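Cellulosomal-scaffolding protein A (Clostridium thermocellum, PDB 4B9F) probably anchors the multienzyme cellulosome to cellulose through this family 3a carbohydrate-binding module of its scaffolding subunit, which also carries a bound calcium ion. Local coordinates at residues V4-S9 with L39-T44; N8-D13 with S17-F22; A59-G62 with S66-G69; D126-S131 with D139-Y144. All blocks are in the same frame, centred on the assembly; numbering follows the deposited sequence. Where two conformers were deposited one is given.

Contact 1: residues V4-S9 with L39-T44; sequences VEFYNS and LRYYYT. With CA (calcium ion), chain C.
Phe-6 and Tyr-41 reach across the protein interior from strands whose CA atoms lie 10.0 Å apart at this pair, so the side chains alone make the contact. Both side chains leave the backbone with CG anti to N (chi1 180° in each case). The tight point is Phe-6 CZ against Tyr-41 CE1, 3.3 Å. The ring centroids are 5.5 Å apart and the planes 32° from one another; the CZ corner of the phenyl ring meets the CD1-CE1 bond of the phenol obliquely. At the end of the phenol, Asn-8 ND2 donates to Tyr-41 OH over 3.0 Å, with an N-H...O angle of 141°, so the bond is bent and its acceptor is tilted out of the amide plane. The other end of that amide, OD1, accepts from the backbone N of Lys-130, which fixes how the amide is turned.

Packing loosens toward the other end of the pair: Val-4 CG2 and Leu-39 CD2 stay 5.0 Å apart. The Tyr-7 side chain points away from the other strand and is partly exposed. Thr-44, just past the second strand, gives O and OG1 to the calcium ion. The contact bridges the two sheets of the beta sandwich, strand 2-8 lying beside strand 20-26 in one and strand 37-43 between strands 88-96 and 142-145 in the other.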
loop_
_atom_site.group_PDB
_atom_site.type_symbol
_atom_site.label_atom_id
_atom_site.label_comp_id
_atom_site.label_asym_id
_atom_site.label_seq_id
_atom_site.Cartn_x
_atom_site.Cartn_y
_atom_site.Cartn_z
ATOM N N VAL A 4 3.590 -4.115 9.543
ATOM C CA VAL A 4 3.429 -3.936 8.107
ATOM C C VAL A 4 4.616 -4.563 7.393
ATOM O O VAL A 4 5.766 -4.308 7.752
ATOM C CB VAL A 4 3.326 -2.447 7.722
ATOM C CG1 VAL A 4 3.223 -2.300 6.205
ATOM C CG2 VAL A 4 2.138 -1.792 8.431
ATOM N N GLU A 5 4.325 -5.410 6.409
ATOM C CA GLU A 5 5.340 -5.975 5.550
ATOM C C GLU A 5 4.997 -5.563 4.128
ATOM O O GLU A 5 3.840 -5.269 3.816
ATOM C CB GLU A 5 5.345 -7.489 5.665
ATOM C CG GLU A 5 5.649 -7.993 7.049
ATOM C CD GLU A 5 5.427 -9.478 7.136
ATOM O OE1 GLU A 5 6.363 -10.240 6.824
ATOM O OE2 GLU A 5 4.305 -9.888 7.491
ATOM N N PHE A 6 6.005 -5.548 3.268
ATOM C CA PHE A 6 5.866 -4.893 1.988
ATOM C C PHE A 6 6.886 -5.408 0.979
ATOM O O PHE A 6 7.989 -5.797 1.355
ATOM C CB PHE A 6 6.089 -3.383 2.167
ATOM C CG PHE A 6 5.966 -2.642 0.886
ATOM C CD1 PHE A 6 4.715 -2.313 0.404
ATOM C CD2 PHE A 6 7.086 -2.364 0.108
ATOM C CE1 PHE A 6 4.571 -1.711 -0.819
ATOM C CE2 PHE A 6 6.956 -1.755 -1.123
ATOM C CZ PHE A 6 5.693 -1.433 -1.593
ATOM N N TYR A 7 6.513 -5.399 -0.300
ATOM C CA TYR A 7 7.497 -5.432 -1.386
ATOM C C TYR A 7 6.839 -4.984 -2.684
ATOM O O TYR A 7 5.605 -4.961 -2.786
ATOM C CB TYR A 7 8.155 -6.814 -1.562
ATOM C CG TYR A 7 7.282 -7.900 -2.171
ATOM C CD1 TYR A 7 6.155 -8.372 -1.508
ATOM C CD2 TYR A 7 7.628 -8.497 -3.384
ATOM C CE1 TYR A 7 5.367 -9.394 -2.059
ATOM C CE2 TYR A 7 6.850 -9.508 -3.938
ATOM C CZ TYR A 7 5.723 -9.954 -3.277
ATOM O OH TYR A 7 4.964 -10.967 -3.832
ATOM N N ASN A 8 7.664 -4.611 -3.660
ATOM C CA ASN A 8 7.195 -4.345 -5.027
ATOM C C ASN A 8 7.348 -5.606 -5.846
ATOM O O ASN A 8 8.434 -6.183 -5.900
ATOM C CB ASN A 8 8.016 -3.232 -5.669
ATOM C CG ASN A 8 7.715 -1.882 -5.070
ATOM O OD1 ASN A 8 8.272 -1.516 -4.034
ATOM N ND2 ASN A 8 6.803 -1.146 -5.691
ATOM N N SER A 9 6.276 -6.049 -6.489
ATOM C CA SER A 9 6.364 -7.317 -7.208
ATOM C C SER A 9 7.153 -7.209 -8.509
ATOM O O SER A 9 7.778 -8.188 -8.937
ATOM C CB SER A 9 4.974 -7.890 -7.456
ATOM O OG SER A 9 4.210 -6.996 -8.241
ATOM N N LEU A 39 -2.786 3.321 4.236
ATOM C CA LEU A 39 -1.412 2.935 3.961
ATOM C C LEU A 39 -0.854 3.888 2.919
ATOM O O LEU A 39 -1.568 4.271 1.981
ATOM C CB LEU A 39 -1.371 1.505 3.406
ATOM C CG LEU A 39 -2.090 0.450 4.250
ATOM C CD1 LEU A 39 -2.159 -0.888 3.501
ATOM C CD2 LEU A 39 -1.412 0.261 5.583
ATOM N N ARG A 40 0.417 4.263 3.050
ATOM C CA ARG A 40 1.013 5.186 2.091
ATOM C C ARG A 40 2.232 4.586 1.420
ATOM O O ARG A 40 3.108 4.009 2.083
ATOM C CB ARG A 40 1.405 6.509 2.761
ATOM C CG ARG A 40 0.259 7.254 3.359
ATOM C CD ARG A 40 0.676 8.602 3.914
ATOM N NE ARG A 40 -0.455 9.206 4.600
ATOM C CZ ARG A 40 -0.401 10.335 5.296
ATOM N NH1 ARG A 40 0.736 11.018 5.381
ATOM N NH2 ARG A 40 -1.494 10.785 5.898
ATOM N N TYR A 41 2.266 4.731 0.092
ATOM C CA TYR A 41 3.398 4.353 -0.737
ATOM C C TYR A 41 3.923 5.618 -1.425
ATOM O O TYR A 41 3.231 6.204 -2.255
ATOM C CB TYR A 41 2.969 3.302 -1.776
ATOM C CG TYR A 41 4.114 2.883 -2.666
ATOM C CD1 TYR A 41 4.996 1.886 -2.267
ATOM C CD2 TYR A 41 4.346 3.506 -3.895
ATOM C CE1 TYR A 41 6.068 1.512 -3.057
ATOM C CE2 TYR A 41 5.417 3.136 -4.693
ATOM C CZ TYR A 41 6.272 2.137 -4.265
ATOM O OH TYR A 41 7.348 1.748 -5.018
ATOM N N TYR A 42 5.140 6.030 -1.067
ATOM C CA TYR A 42 5.699 7.294 -1.527
ATOM C C TYR A 42 6.599 7.110 -2.736
ATOM O O TYR A 42 7.424 6.190 -2.784
ATOM C CB TYR A 42 6.532 7.933 -0.418
ATOM C CG TYR A 42 5.838 8.102 0.906
ATOM C CD1 TYR A 42 5.080 9.240 1.173
ATOM C CD2 TYR A 42 6.002 7.164 1.925
ATOM C CE1 TYR A 42 4.479 9.425 2.411
ATOM C CE2 TYR A 42 5.396 7.337 3.169
ATOM C CZ TYR A 42 4.642 8.474 3.400
ATOM O OH TYR A 42 4.069 8.657 4.638
ATOM N N TYR A 43 6.484 8.014 -3.699
ATOM C CA TYR A 43 7.254 7.899 -4.923
ATOM C C TYR A 43 7.334 9.238 -5.641
ATOM O O TYR A 43 6.741 10.225 -5.205
ATOM C CB TYR A 43 6.620 6.829 -5.834
ATOM C CG TYR A 43 5.235 7.181 -6.355
ATOM C CD1 TYR A 43 4.109 7.073 -5.542
ATOM C CD2 TYR A 43 5.059 7.618 -7.663
ATOM C CE1 TYR A 43 2.838 7.400 -6.016
ATOM C CE2 TYR A 43 3.799 7.951 -8.147
ATOM C CZ TYR A 43 2.690 7.834 -7.322
ATOM O OH TYR A 43 1.435 8.147 -7.789
ATOM N N THR A 44 8.094 9.266 -6.731
ATOM C CA THR A 44 8.139 10.430 -7.601
ATOM C C THR A 44 7.414 10.090 -8.895
ATOM O O THR A 44 7.703 9.080 -9.537
ATOM C CB THR A 44 9.584 10.853 -7.919
ATOM O OG1 THR A 44 10.344 9.698 -8.301
ATOM C CG2 THR A 44 10.231 11.500 -6.709
HETATM CA CA CA C . 9.805 7.838 -9.857
HETATM O O HOH W 1 7.951 6.186 -10.109
#

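Contact 2: residues N8-D13 with S17-F22; sequences NSNPSD and SINPQF
Asn-10 ND2 donates to the backbone O of Ser-17 over 3.0 Å, at an N-H...O angle of 159° and with the acceptor close to the amide plane. Asn-10 OD1 lies 2.7 Å from water 2, which probably donates to it but has other acceptors to serve. The same water accepts from Asn-8 ND2 and from the backbone N of Asn-19, each at 3.0 Å, and thereby ties the loop to the residue just before strand 20-26; the other end of the Asn-8 amide is already taken by Lys-130.

The carbonyl of Asn-19 takes two donors in different ways. Ser-9 N approaches at 3.3 Å in a routine backbone bond, while Gln-21 NE2, 3.1 Å away, comes from above the carbonyl plane although its own N-H points almost straight at the oxygen (176°). That return depends on a bend in the glutamine chain, whose chi2 of -74° swings the amide back along its own strand.

Packing around this polar centre is modest. Ser-9 OG lies 3.2 Å from Asn-19 CB, and Gln-21 CG and CD lie alongside Ser-9 CB. The Asn-8 amide runs side by side with Ile-18, ND2 to CG2 being 4.0 Å. Asn-8 and Pro-20 form an antiparallel non-hydrogen-bonded pair, the one bridge between these segments, with the Ser-9 to Asn-19 bond just beyond it. This is the loop end of adjacent antiparallel strands 2-8 and 20-26 in one sheet of the jelly-roll beta sandwich, where strand pairing gives way to side-chain and water bonds.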
loop_
_atom_site.group_PDB
_atom_site.type_symbol
_atom_site.label_atom_id
_atom_site.label_comp_id
_atom_site.label_asym_id
_atom_site.label_seq_id
_atom_site.Cartn_x
_atom_site.Cartn_y
_atom_site.Cartn_z
ATOM N N ASN A 8 7.664 -4.611 -3.660
ATOM C CA ASN A 8 7.195 -4.345 -5.027
ATOM C C ASN A 8 7.348 -5.606 -5.846
ATOM O O ASN A 8 8.434 -6.183 -5.900
ATOM C CB ASN A 8 8.016 -3.232 -5.669
ATOM C CG ASN A 8 7.715 -1.882 -5.070
ATOM O OD1 ASN A 8 8.272 -1.516 -4.034
ATOM N ND2 ASN A 8 6.803 -1.146 -5.691
ATOM N N SER A 9 6.276 -6.049 -6.489
ATOM C CA SER A 9 6.364 -7.317 -7.208
ATOM C C SER A 9 7.153 -7.209 -8.509
ATOM O O SER A 9 7.778 -8.188 -8.937
ATOM C CB SER A 9 4.974 -7.890 -7.456
ATOM O OG SER A 9 4.210 -6.996 -8.241
ATOM N N ASN A 10 7.131 -6.036 -9.139
ATOM C CA ASN A 10 7.871 -5.836 -10.387
ATOM C C ASN A 10 9.009 -4.849 -10.186
ATOM O O ASN A 10 8.775 -3.673 -9.935
ATOM C CB ASN A 10 6.950 -5.383 -11.515
ATOM C CG ASN A 10 6.303 -4.059 -11.240
ATOM O OD1 ASN A 10 5.851 -3.800 -10.123
ATOM N ND2 ASN A 10 6.262 -3.195 -12.259
ATOM N N PRO A 11 10.251 -5.337 -10.272
ATOM C CA PRO A 11 11.394 -4.504 -9.899
ATOM C C PRO A 11 12.047 -3.709 -11.028
ATOM O O PRO A 11 13.016 -3.018 -10.743
ATOM C CB PRO A 11 12.389 -5.530 -9.358
ATOM C CG PRO A 11 12.110 -6.757 -10.141
ATOM C CD PRO A 11 10.619 -6.762 -10.374
ATOM N N SER A 12 11.553 -3.797 -12.260
ATOM C CA SER A 12 12.171 -3.068 -13.370
ATOM C C SER A 12 12.241 -1.571 -13.094
ATOM O O SER A 12 11.265 -0.963 -12.649
ATOM C CB SER A 12 11.402 -3.294 -14.665
ATOM O OG SER A 12 11.444 -4.659 -15.015
ATOM N N ASP A 13 13.388 -0.970 -13.379
ATOM C CA ASP A 13 13.548 0.450 -13.107
ATOM C C ASP A 13 12.554 1.292 -13.905
ATOM O O ASP A 13 11.901 2.182 -13.366
ATOM C CB ASP A 13 14.975 0.899 -13.400
ATOM C CG ASP A 13 15.223 2.329 -12.980
ATOM O OD1 ASP A 13 14.715 2.731 -11.913
ATOM O OD2 ASP A 13 15.928 3.054 -13.708
ATOM N N SER A 17 3.721 0.469 -14.850
ATOM C CA SER A 17 2.862 0.129 -13.735
ATOM C C SER A 17 3.704 -0.077 -12.497
ATOM O O SER A 17 4.798 -0.641 -12.557
ATOM C CB SER A 17 2.069 -1.142 -14.036
ATOM O OG SER A 17 1.352 -1.008 -15.252
ATOM N N ILE A 18 3.184 0.402 -11.378
ATOM C CA ILE A 18 3.803 0.194 -10.072
ATOM C C ILE A 18 2.884 -0.722 -9.263
ATOM O O ILE A 18 1.664 -0.566 -9.284
ATOM C CB ILE A 18 4.078 1.539 -9.369
ATOM C CG1 ILE A 18 5.156 2.290 -10.165
ATOM C CG2 ILE A 18 4.565 1.324 -7.931
ATOM C CD1 ILE A 18 5.413 3.721 -9.728
ATOM N N ASN A 19 3.474 -1.697 -8.576
ATOM C CA ASN A 19 2.710 -2.778 -7.961
ATOM C C ASN A 19 3.085 -2.989 -6.505
ATOM O O ASN A 19 3.798 -3.935 -6.162
ATOM C CB ASN A 19 2.911 -4.082 -8.740
ATOM C CG ASN A 19 2.404 -3.989 -10.160
ATOM O OD1 ASN A 19 3.047 -3.396 -11.030
ATOM N ND2 ASN A 19 1.234 -4.554 -10.401
ATOM N N PRO A 20 2.611 -2.096 -5.630
ATOM C CA PRO A 20 2.914 -2.214 -4.202
ATOM C C PRO A 20 2.149 -3.385 -3.590
ATOM O O PRO A 20 0.930 -3.478 -3.758
ATOM C CB PRO A 20 2.436 -0.871 -3.627
ATOM C CG PRO A 20 1.419 -0.388 -4.602
ATOM C CD PRO A 20 1.759 -0.939 -5.947
ATOM N N GLN A 21 2.859 -4.263 -2.884
ATOM C CA GLN A 21 2.233 -5.381 -2.174
ATOM C C GLN A 21 2.354 -5.136 -0.676
ATOM O O GLN A 21 3.466 -5.011 -0.163
ATOM C CB GLN A 21 2.927 -6.706 -2.513
ATOM C CG GLN A 21 3.280 -6.883 -3.980
ATOM C CD GLN A 21 2.081 -7.186 -4.842
ATOM O OE1 GLN A 21 1.372 -8.172 -4.619
ATOM N NE2 GLN A 21 1.857 -6.350 -5.851
ATOM N N PHE A 22 1.221 -5.054 0.022
ATOM C CA PHE A 22 1.216 -4.831 1.464
ATOM C C PHE A 22 0.647 -6.031 2.194
ATOM O O PHE A 22 -0.310 -6.663 1.722
ATOM C CB PHE A 22 0.318 -3.644 1.829
ATOM C CG PHE A 22 0.931 -2.284 1.616
ATOM C CD1 PHE A 22 0.787 -1.626 0.408
ATOM C CD2 PHE A 22 1.589 -1.635 2.658
ATOM C CE1 PHE A 22 1.320 -0.352 0.221
ATOM C CE2 PHE A 22 2.118 -0.373 2.479
ATOM C CZ PHE A 22 1.982 0.271 1.263
HETATM O O HOH W 2 6.442 -1.732 -8.563
#

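Contact 3: residues A59-G62 with S66-G69; sequences AIIG and SYNG. With SO4 (sulfate ion), chain D.
Ala-59 sets its CB 3.4 Å from Tyr-67 CE2, an oblique approach to the phenol from the neighbouring strand. Its CA also comes close to the carbonyl of Asn-68, a CA-H...O contact beside the regular bonding. Next, Ile-60 makes the hydrogen-bonded pair with Asn-68: Ile-60 N donates to Asn-68 O at 2.9 Å, and Asn-68 N answers to Ile-60 O at 3.0 Å. That Ile-60 oxygen also accepts from water 3 at 2.8 Å, and the water continues to Ser-66 OG.

Ile-61 lies on the same face as Ala-59. Its CD1 meets Tyr-67 CD2 at 3.7 Å, a turn at chi2 (-58°) bringing CD1 back toward the ring, and methyls of Ala-59 and Ile-61 both sit by the CD2-CE2 bond. Gly-62 N then closes the run by donating to Ser-66 O, 3.0 Å away, near the turn of this antiparallel hairpin (strand axes at 163°).

Tyr-67 OH donates to sulfate O1 at 2.6 Å, close to the ring plane; the ion is probably from the crystallisation liquor. Backbone bonds thus set the register of this outermost strand, while apolar methyls meet the CD2-CE2 part of the Tyr-67 ring and its hydroxyl bonds to the ion.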
loop_
_atom_site.group_PDB
_atom_site.type_symbol
_atom_site.label_atom_id
_atom_site.label_comp_id
_atom_site.label_asym_id
_atom_site.label_seq_id
_atom_site.Cartn_x
_atom_site.Cartn_y
_atom_site.Cartn_z
ATOM N N ALA A 59 -7.287 -9.882 0.524
ATOM C CA ALA A 59 -8.051 -10.784 1.364
ATOM C C ALA A 59 -7.687 -10.592 2.816
ATOM O O ALA A 59 -6.543 -10.245 3.143
ATOM C CB ALA A 59 -7.843 -12.249 0.941
ATOM N N ILE A 60 -8.674 -10.805 3.678
ATOM C CA ILE A 60 -8.446 -10.854 5.116
ATOM C C ILE A 60 -8.350 -12.319 5.507
ATOM O O ILE A 60 -9.264 -13.108 5.229
ATOM C CB ILE A 60 -9.585 -10.171 5.903
ATOM C CG1 ILE A 60 -9.734 -8.709 5.465
ATOM C CG2 ILE A 60 -9.331 -10.278 7.401
ATOM C CD1 ILE A 60 -10.981 -8.018 6.037
ATOM N N ILE A 61 -7.228 -12.679 6.121
ATOM C CA ILE A 61 -6.980 -14.046 6.537
ATOM C C ILE A 61 -7.060 -14.110 8.054
ATOM O O ILE A 61 -6.307 -13.425 8.751
ATOM C CB ILE A 61 -5.587 -14.522 6.079
ATOM C CG1 ILE A 61 -5.410 -14.290 4.572
ATOM C CG2 ILE A 61 -5.359 -15.980 6.480
ATOM C CD1 ILE A 61 -6.451 -14.971 3.696
ATOM N N GLY A 62 -7.983 -14.917 8.568
ATOM C CA GLY A 62 -8.169 -15.021 9.999
ATOM C C GLY A 62 -7.039 -15.769 10.664
ATOM O O GLY A 62 -6.205 -16.400 10.003
ATOM N N SER A 66 -9.009 -18.644 7.956
ATOM C CA SER A 66 -10.200 -18.331 7.166
ATOM C C SER A 66 -9.847 -17.318 6.083
ATOM O O SER A 66 -8.953 -16.489 6.261
ATOM C CB SER A 66 -11.322 -17.773 8.034
ATOM O OG SER A 66 -10.975 -16.493 8.555
ATOM N N TYR A 67 -10.558 -17.396 4.964
ATOM C CA TYR A 67 -10.318 -16.532 3.821
ATOM C C TYR A 67 -11.538 -15.673 3.525
ATOM O O TYR A 67 -12.626 -16.185 3.249
ATOM C CB TYR A 67 -9.964 -17.366 2.580
ATOM C CG TYR A 67 -9.839 -16.554 1.305
ATOM C CD1 TYR A 67 -10.957 -16.246 0.532
ATOM C CD2 TYR A 67 -8.603 -16.094 0.876
ATOM C CE1 TYR A 67 -10.843 -15.501 -0.627
ATOM C CE2 TYR A 67 -8.476 -15.364 -0.284
ATOM C CZ TYR A 67 -9.602 -15.057 -1.027
ATOM O OH TYR A 67 -9.490 -14.316 -2.177
ATOM N N ASN A 68 -11.343 -14.363 3.541
ATOM C CA ASN A 68 -12.400 -13.445 3.159
ATOM C C ASN A 68 -11.895 -12.480 2.097
ATOM O O ASN A 68 -11.135 -11.560 2.404
ATOM C CB ASN A 68 -12.874 -12.679 4.385
ATOM C CG ASN A 68 -14.036 -11.783 4.091
ATOM O OD1 ASN A 68 -14.743 -11.966 3.098
ATOM N ND2 ASN A 68 -14.259 -10.810 4.962
ATOM N N GLY A 69 -12.297 -12.702 0.849
ATOM C CA GLY A 69 -11.877 -11.859 -0.252
ATOM C C GLY A 69 -12.499 -10.479 -0.149
ATOM O O GLY A 69 -13.715 -10.361 0.029
HETATM S S SO4 D . -11.977 -13.984 -4.542
HETATM O O1 SO4 D . -11.568 -13.201 -3.373
HETATM O O2 SO4 D . -11.107 -13.650 -5.670
HETATM O O3 SO4 D . -11.835 -15.408 -4.239
HETATM O O4 SO4 D . -13.364 -13.693 -4.892
HETATM O O HOH W 3 -11.072 -14.063 7.195
#

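Contact 4: residues D126-S131 with D139-Y144; sequences DYSFKS and DQVTAY. With CA (calcium ion), chain C.
A type I beta turn, Asp-126 to Phe-129, leads away from the calcium site of this beta sandwich and sets Tyr-127 and Ser-128 against Gln-140, where the chain enters strand 142-145. Its closing bond runs from Phe-129 N to Asp-126 O, and the first residue anchors it to the metal: Asp-126 OD1 binds the calcium ion at 2.4 Å. Asp-126 OD2 accepts from the O of water 1 at 2.7 Å. Because that water is itself a calcium ligand, both carboxylate oxygens serve the site, one directly and one through the water, and Thr-44, Asp-46, Thr-122 and Asn-125 supply the other protein ligands.

Across the contact, Ser-128 OG donates to the backbone O of Gln-140 over a short 2.6 Å. The same hydroxyl accepts from Tyr-42 N, so two bonds of opposite direction fix its rotation and connect the turn to both strand 37-43 and the approach to strand 142-145.

Tyr-127 extends with CG anti to N (chi1 177°), which carries the ring across the Gln-140 side chain. Gln-140 CB stands over a ring face, 4.1 Å from the centroid and 27° off the normal, a CH-pi contact; the amide plane farther along the side chain is only 23° from the ring plane. At the ring edge, water 4 lies 2.7 Å from Tyr-127 OH and makes a weak bond to Asp-139 O. Val-141 CG1 rests 3.7 Å from Ser-128 CB, both residues being buried.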
loop_
_atom_site.group_PDB
_atom_site.type_symbol
_atom_site.label_atom_id
_atom_site.label_comp_id
_atom_site.label_asym_id
_atom_site.label_seq_id
_atom_site.Cartn_x
_atom_site.Cartn_y
_atom_site.Cartn_z
ATOM N N ASP A 126 12.162 6.421 -6.092
ATOM C CA ASP A 126 10.929 6.301 -5.300
ATOM C C ASP A 126 11.245 5.839 -3.882
ATOM O O ASP A 126 11.723 4.713 -3.682
ATOM C CB ASP A 126 9.964 5.290 -5.931
ATOM C CG ASP A 126 9.470 5.712 -7.296
ATOM O OD1 ASP A 126 9.618 6.899 -7.644
ATOM O OD2 ASP A 126 8.914 4.850 -8.011
ATOM N N TYR A 127 10.951 6.688 -2.903
ATOM C CA TYR A 127 11.270 6.411 -1.500
ATOM C C TYR A 127 10.794 5.040 -1.008
ATOM O O TYR A 127 11.539 4.327 -0.337
ATOM C CB TYR A 127 10.658 7.518 -0.649
ATOM C CG TYR A 127 10.804 7.417 0.863
ATOM C CD1 TYR A 127 11.971 7.827 1.502
ATOM C CD2 TYR A 127 9.741 6.998 1.662
ATOM C CE1 TYR A 127 12.080 7.792 2.883
ATOM C CE2 TYR A 127 9.846 6.962 3.055
ATOM C CZ TYR A 127 11.025 7.353 3.651
ATOM O OH TYR A 127 11.132 7.354 5.026
ATOM N N SER A 128 9.564 4.662 -1.343
ATOM C CA SER A 128 8.999 3.432 -0.792
ATOM C C SER A 128 9.383 2.154 -1.538
ATOM O O SER A 128 9.093 1.059 -1.066
ATOM C CB SER A 128 7.479 3.514 -0.724
ATOM O OG SER A 128 7.060 4.493 0.214
ATOM N N PHE A 129 10.014 2.279 -2.701
ATOM C CA PHE A 129 10.286 1.109 -3.528
ATOM C C PHE A 129 11.181 0.117 -2.796
ATOM O O PHE A 129 12.196 0.507 -2.215
ATOM C CB PHE A 129 10.948 1.543 -4.834
ATOM C CG PHE A 129 11.361 0.393 -5.713
ATOM C CD1 PHE A 129 10.431 -0.279 -6.486
ATOM C CD2 PHE A 129 12.681 -0.013 -5.761
ATOM C CE1 PHE A 129 10.813 -1.341 -7.301
ATOM C CE2 PHE A 129 13.069 -1.071 -6.572
ATOM C CZ PHE A 129 12.128 -1.733 -7.339
ATOM N N LYS A 130 10.796 -1.156 -2.831
ATOM C CA LYS A 130 11.563 -2.224 -2.194
ATOM C C LYS A 130 11.482 -3.486 -3.042
ATOM O O LYS A 130 10.439 -4.142 -3.102
ATOM C CB LYS A 130 10.998 -2.519 -0.806
ATOM C CG LYS A 130 11.769 -3.562 -0.010
ATOM C CD LYS A 130 13.226 -3.168 0.138
ATOM C CE LYS A 130 13.970 -4.107 1.074
ATOM N NZ LYS A 130 15.424 -3.786 1.107
ATOM N N SER A 131 12.580 -3.830 -3.699
ATOM C CA SER A 131 12.634 -5.077 -4.435
ATOM C C SER A 131 12.973 -6.187 -3.456
ATOM O O SER A 131 13.956 -6.105 -2.718
ATOM C CB SER A 131 13.672 -5.010 -5.550
ATOM O OG SER A 131 13.705 -6.238 -6.259
ATOM N N ASP A 139 10.213 -0.045 6.699
ATOM C CA ASP A 139 9.783 1.164 7.380
ATOM C C ASP A 139 9.702 2.391 6.467
ATOM O O ASP A 139 9.535 3.505 6.959
ATOM C CB ASP A 139 10.641 1.445 8.624
ATOM C CG ASP A 139 12.103 1.674 8.296
ATOM O OD1 ASP A 139 12.469 1.696 7.104
ATOM O OD2 ASP A 139 12.893 1.849 9.250
ATOM N N GLN A 140 9.798 2.199 5.147
ATOM C CA GLN A 140 9.651 3.325 4.229
ATOM C C GLN A 140 8.286 3.364 3.563
ATOM O O GLN A 140 8.088 4.081 2.587
ATOM C CB GLN A 140 10.803 3.405 3.218
ATOM C CG GLN A 140 12.146 3.560 3.951
ATOM C CD GLN A 140 13.356 3.838 3.062
ATOM O OE1 GLN A 140 13.242 4.183 1.883
ATOM N NE2 GLN A 140 14.538 3.693 3.646
ATOM N N VAL A 141 7.355 2.584 4.108
ATOM C CA VAL A 141 5.926 2.792 3.879
ATOM C C VAL A 141 5.305 3.063 5.248
ATOM O O VAL A 141 5.874 2.683 6.270
ATOM C CB VAL A 141 5.229 1.579 3.212
ATOM C CG1 VAL A 141 5.711 1.399 1.770
ATOM C CG2 VAL A 141 5.436 0.314 4.033
ATOM N N THR A 142 4.167 3.743 5.275
ATOM C CA THR A 142 3.554 4.118 6.543
ATOM C C THR A 142 2.097 3.670 6.623
ATOM O O THR A 142 1.455 3.381 5.596
ATOM C CB THR A 142 3.630 5.634 6.765
ATOM O OG1 THR A 142 3.040 6.300 5.642
ATOM C CG2 THR A 142 5.083 6.078 6.906
ATOM N N ALA A 143 1.585 3.613 7.850
ATOM C CA ALA A 143 0.197 3.265 8.106
ATOM C C ALA A 143 -0.362 4.189 9.167
ATOM O O ALA A 143 0.341 4.546 10.128
ATOM C CB ALA A 143 0.069 1.812 8.548
ATOM N N TYR A 144 -1.627 4.564 8.982
ATOM C CA TYR A 144 -2.338 5.463 9.887
ATOM C C TYR A 144 -3.671 4.835 10.256
ATOM O O TYR A 144 -4.319 4.213 9.414
ATOM C CB TYR A 144 -2.581 6.825 9.230
ATOM C CG TYR A 144 -1.308 7.570 8.900
ATOM C CD1 TYR A 144 -0.531 7.203 7.806
ATOM C CD2 TYR A 144 -0.871 8.635 9.688
ATOM C CE1 TYR A 144 0.644 7.860 7.508
ATOM C CE2 TYR A 144 0.300 9.308 9.394
ATOM C CZ TYR A 144 1.053 8.917 8.306
ATOM O OH TYR A 144 2.223 9.568 8.012
HETATM CA CA CA C . 9.805 7.838 -9.857
HETATM O O HOH W 1 7.951 6.186 -10.109
HETATM O O HOH W 4 8.755 6.786 6.214
#

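In the fold
Contacts 1 and 2 both start from the 4-9 region, contact 3 follows along the chain and contact 4 comes last. The centres of contacts 1 and 4 are about 4 Å apart, and the two share the calcium ion and water 1; those of contacts 1 and 2 are about 8 Å apart. Contact 1 spans the two sheets, contact 2 joins neighbouring strands 2-8 and 20-26 of the six-stranded sheet, and contact 4 brings a late loop onto strands 37-43 and 142-145 of the five-stranded one. The centre of contact 3 lies about 21 to 24 Å from the other centres. Early and late chain thus meet around the interior and calcium site, while the 59-69 hairpin extends one sheet.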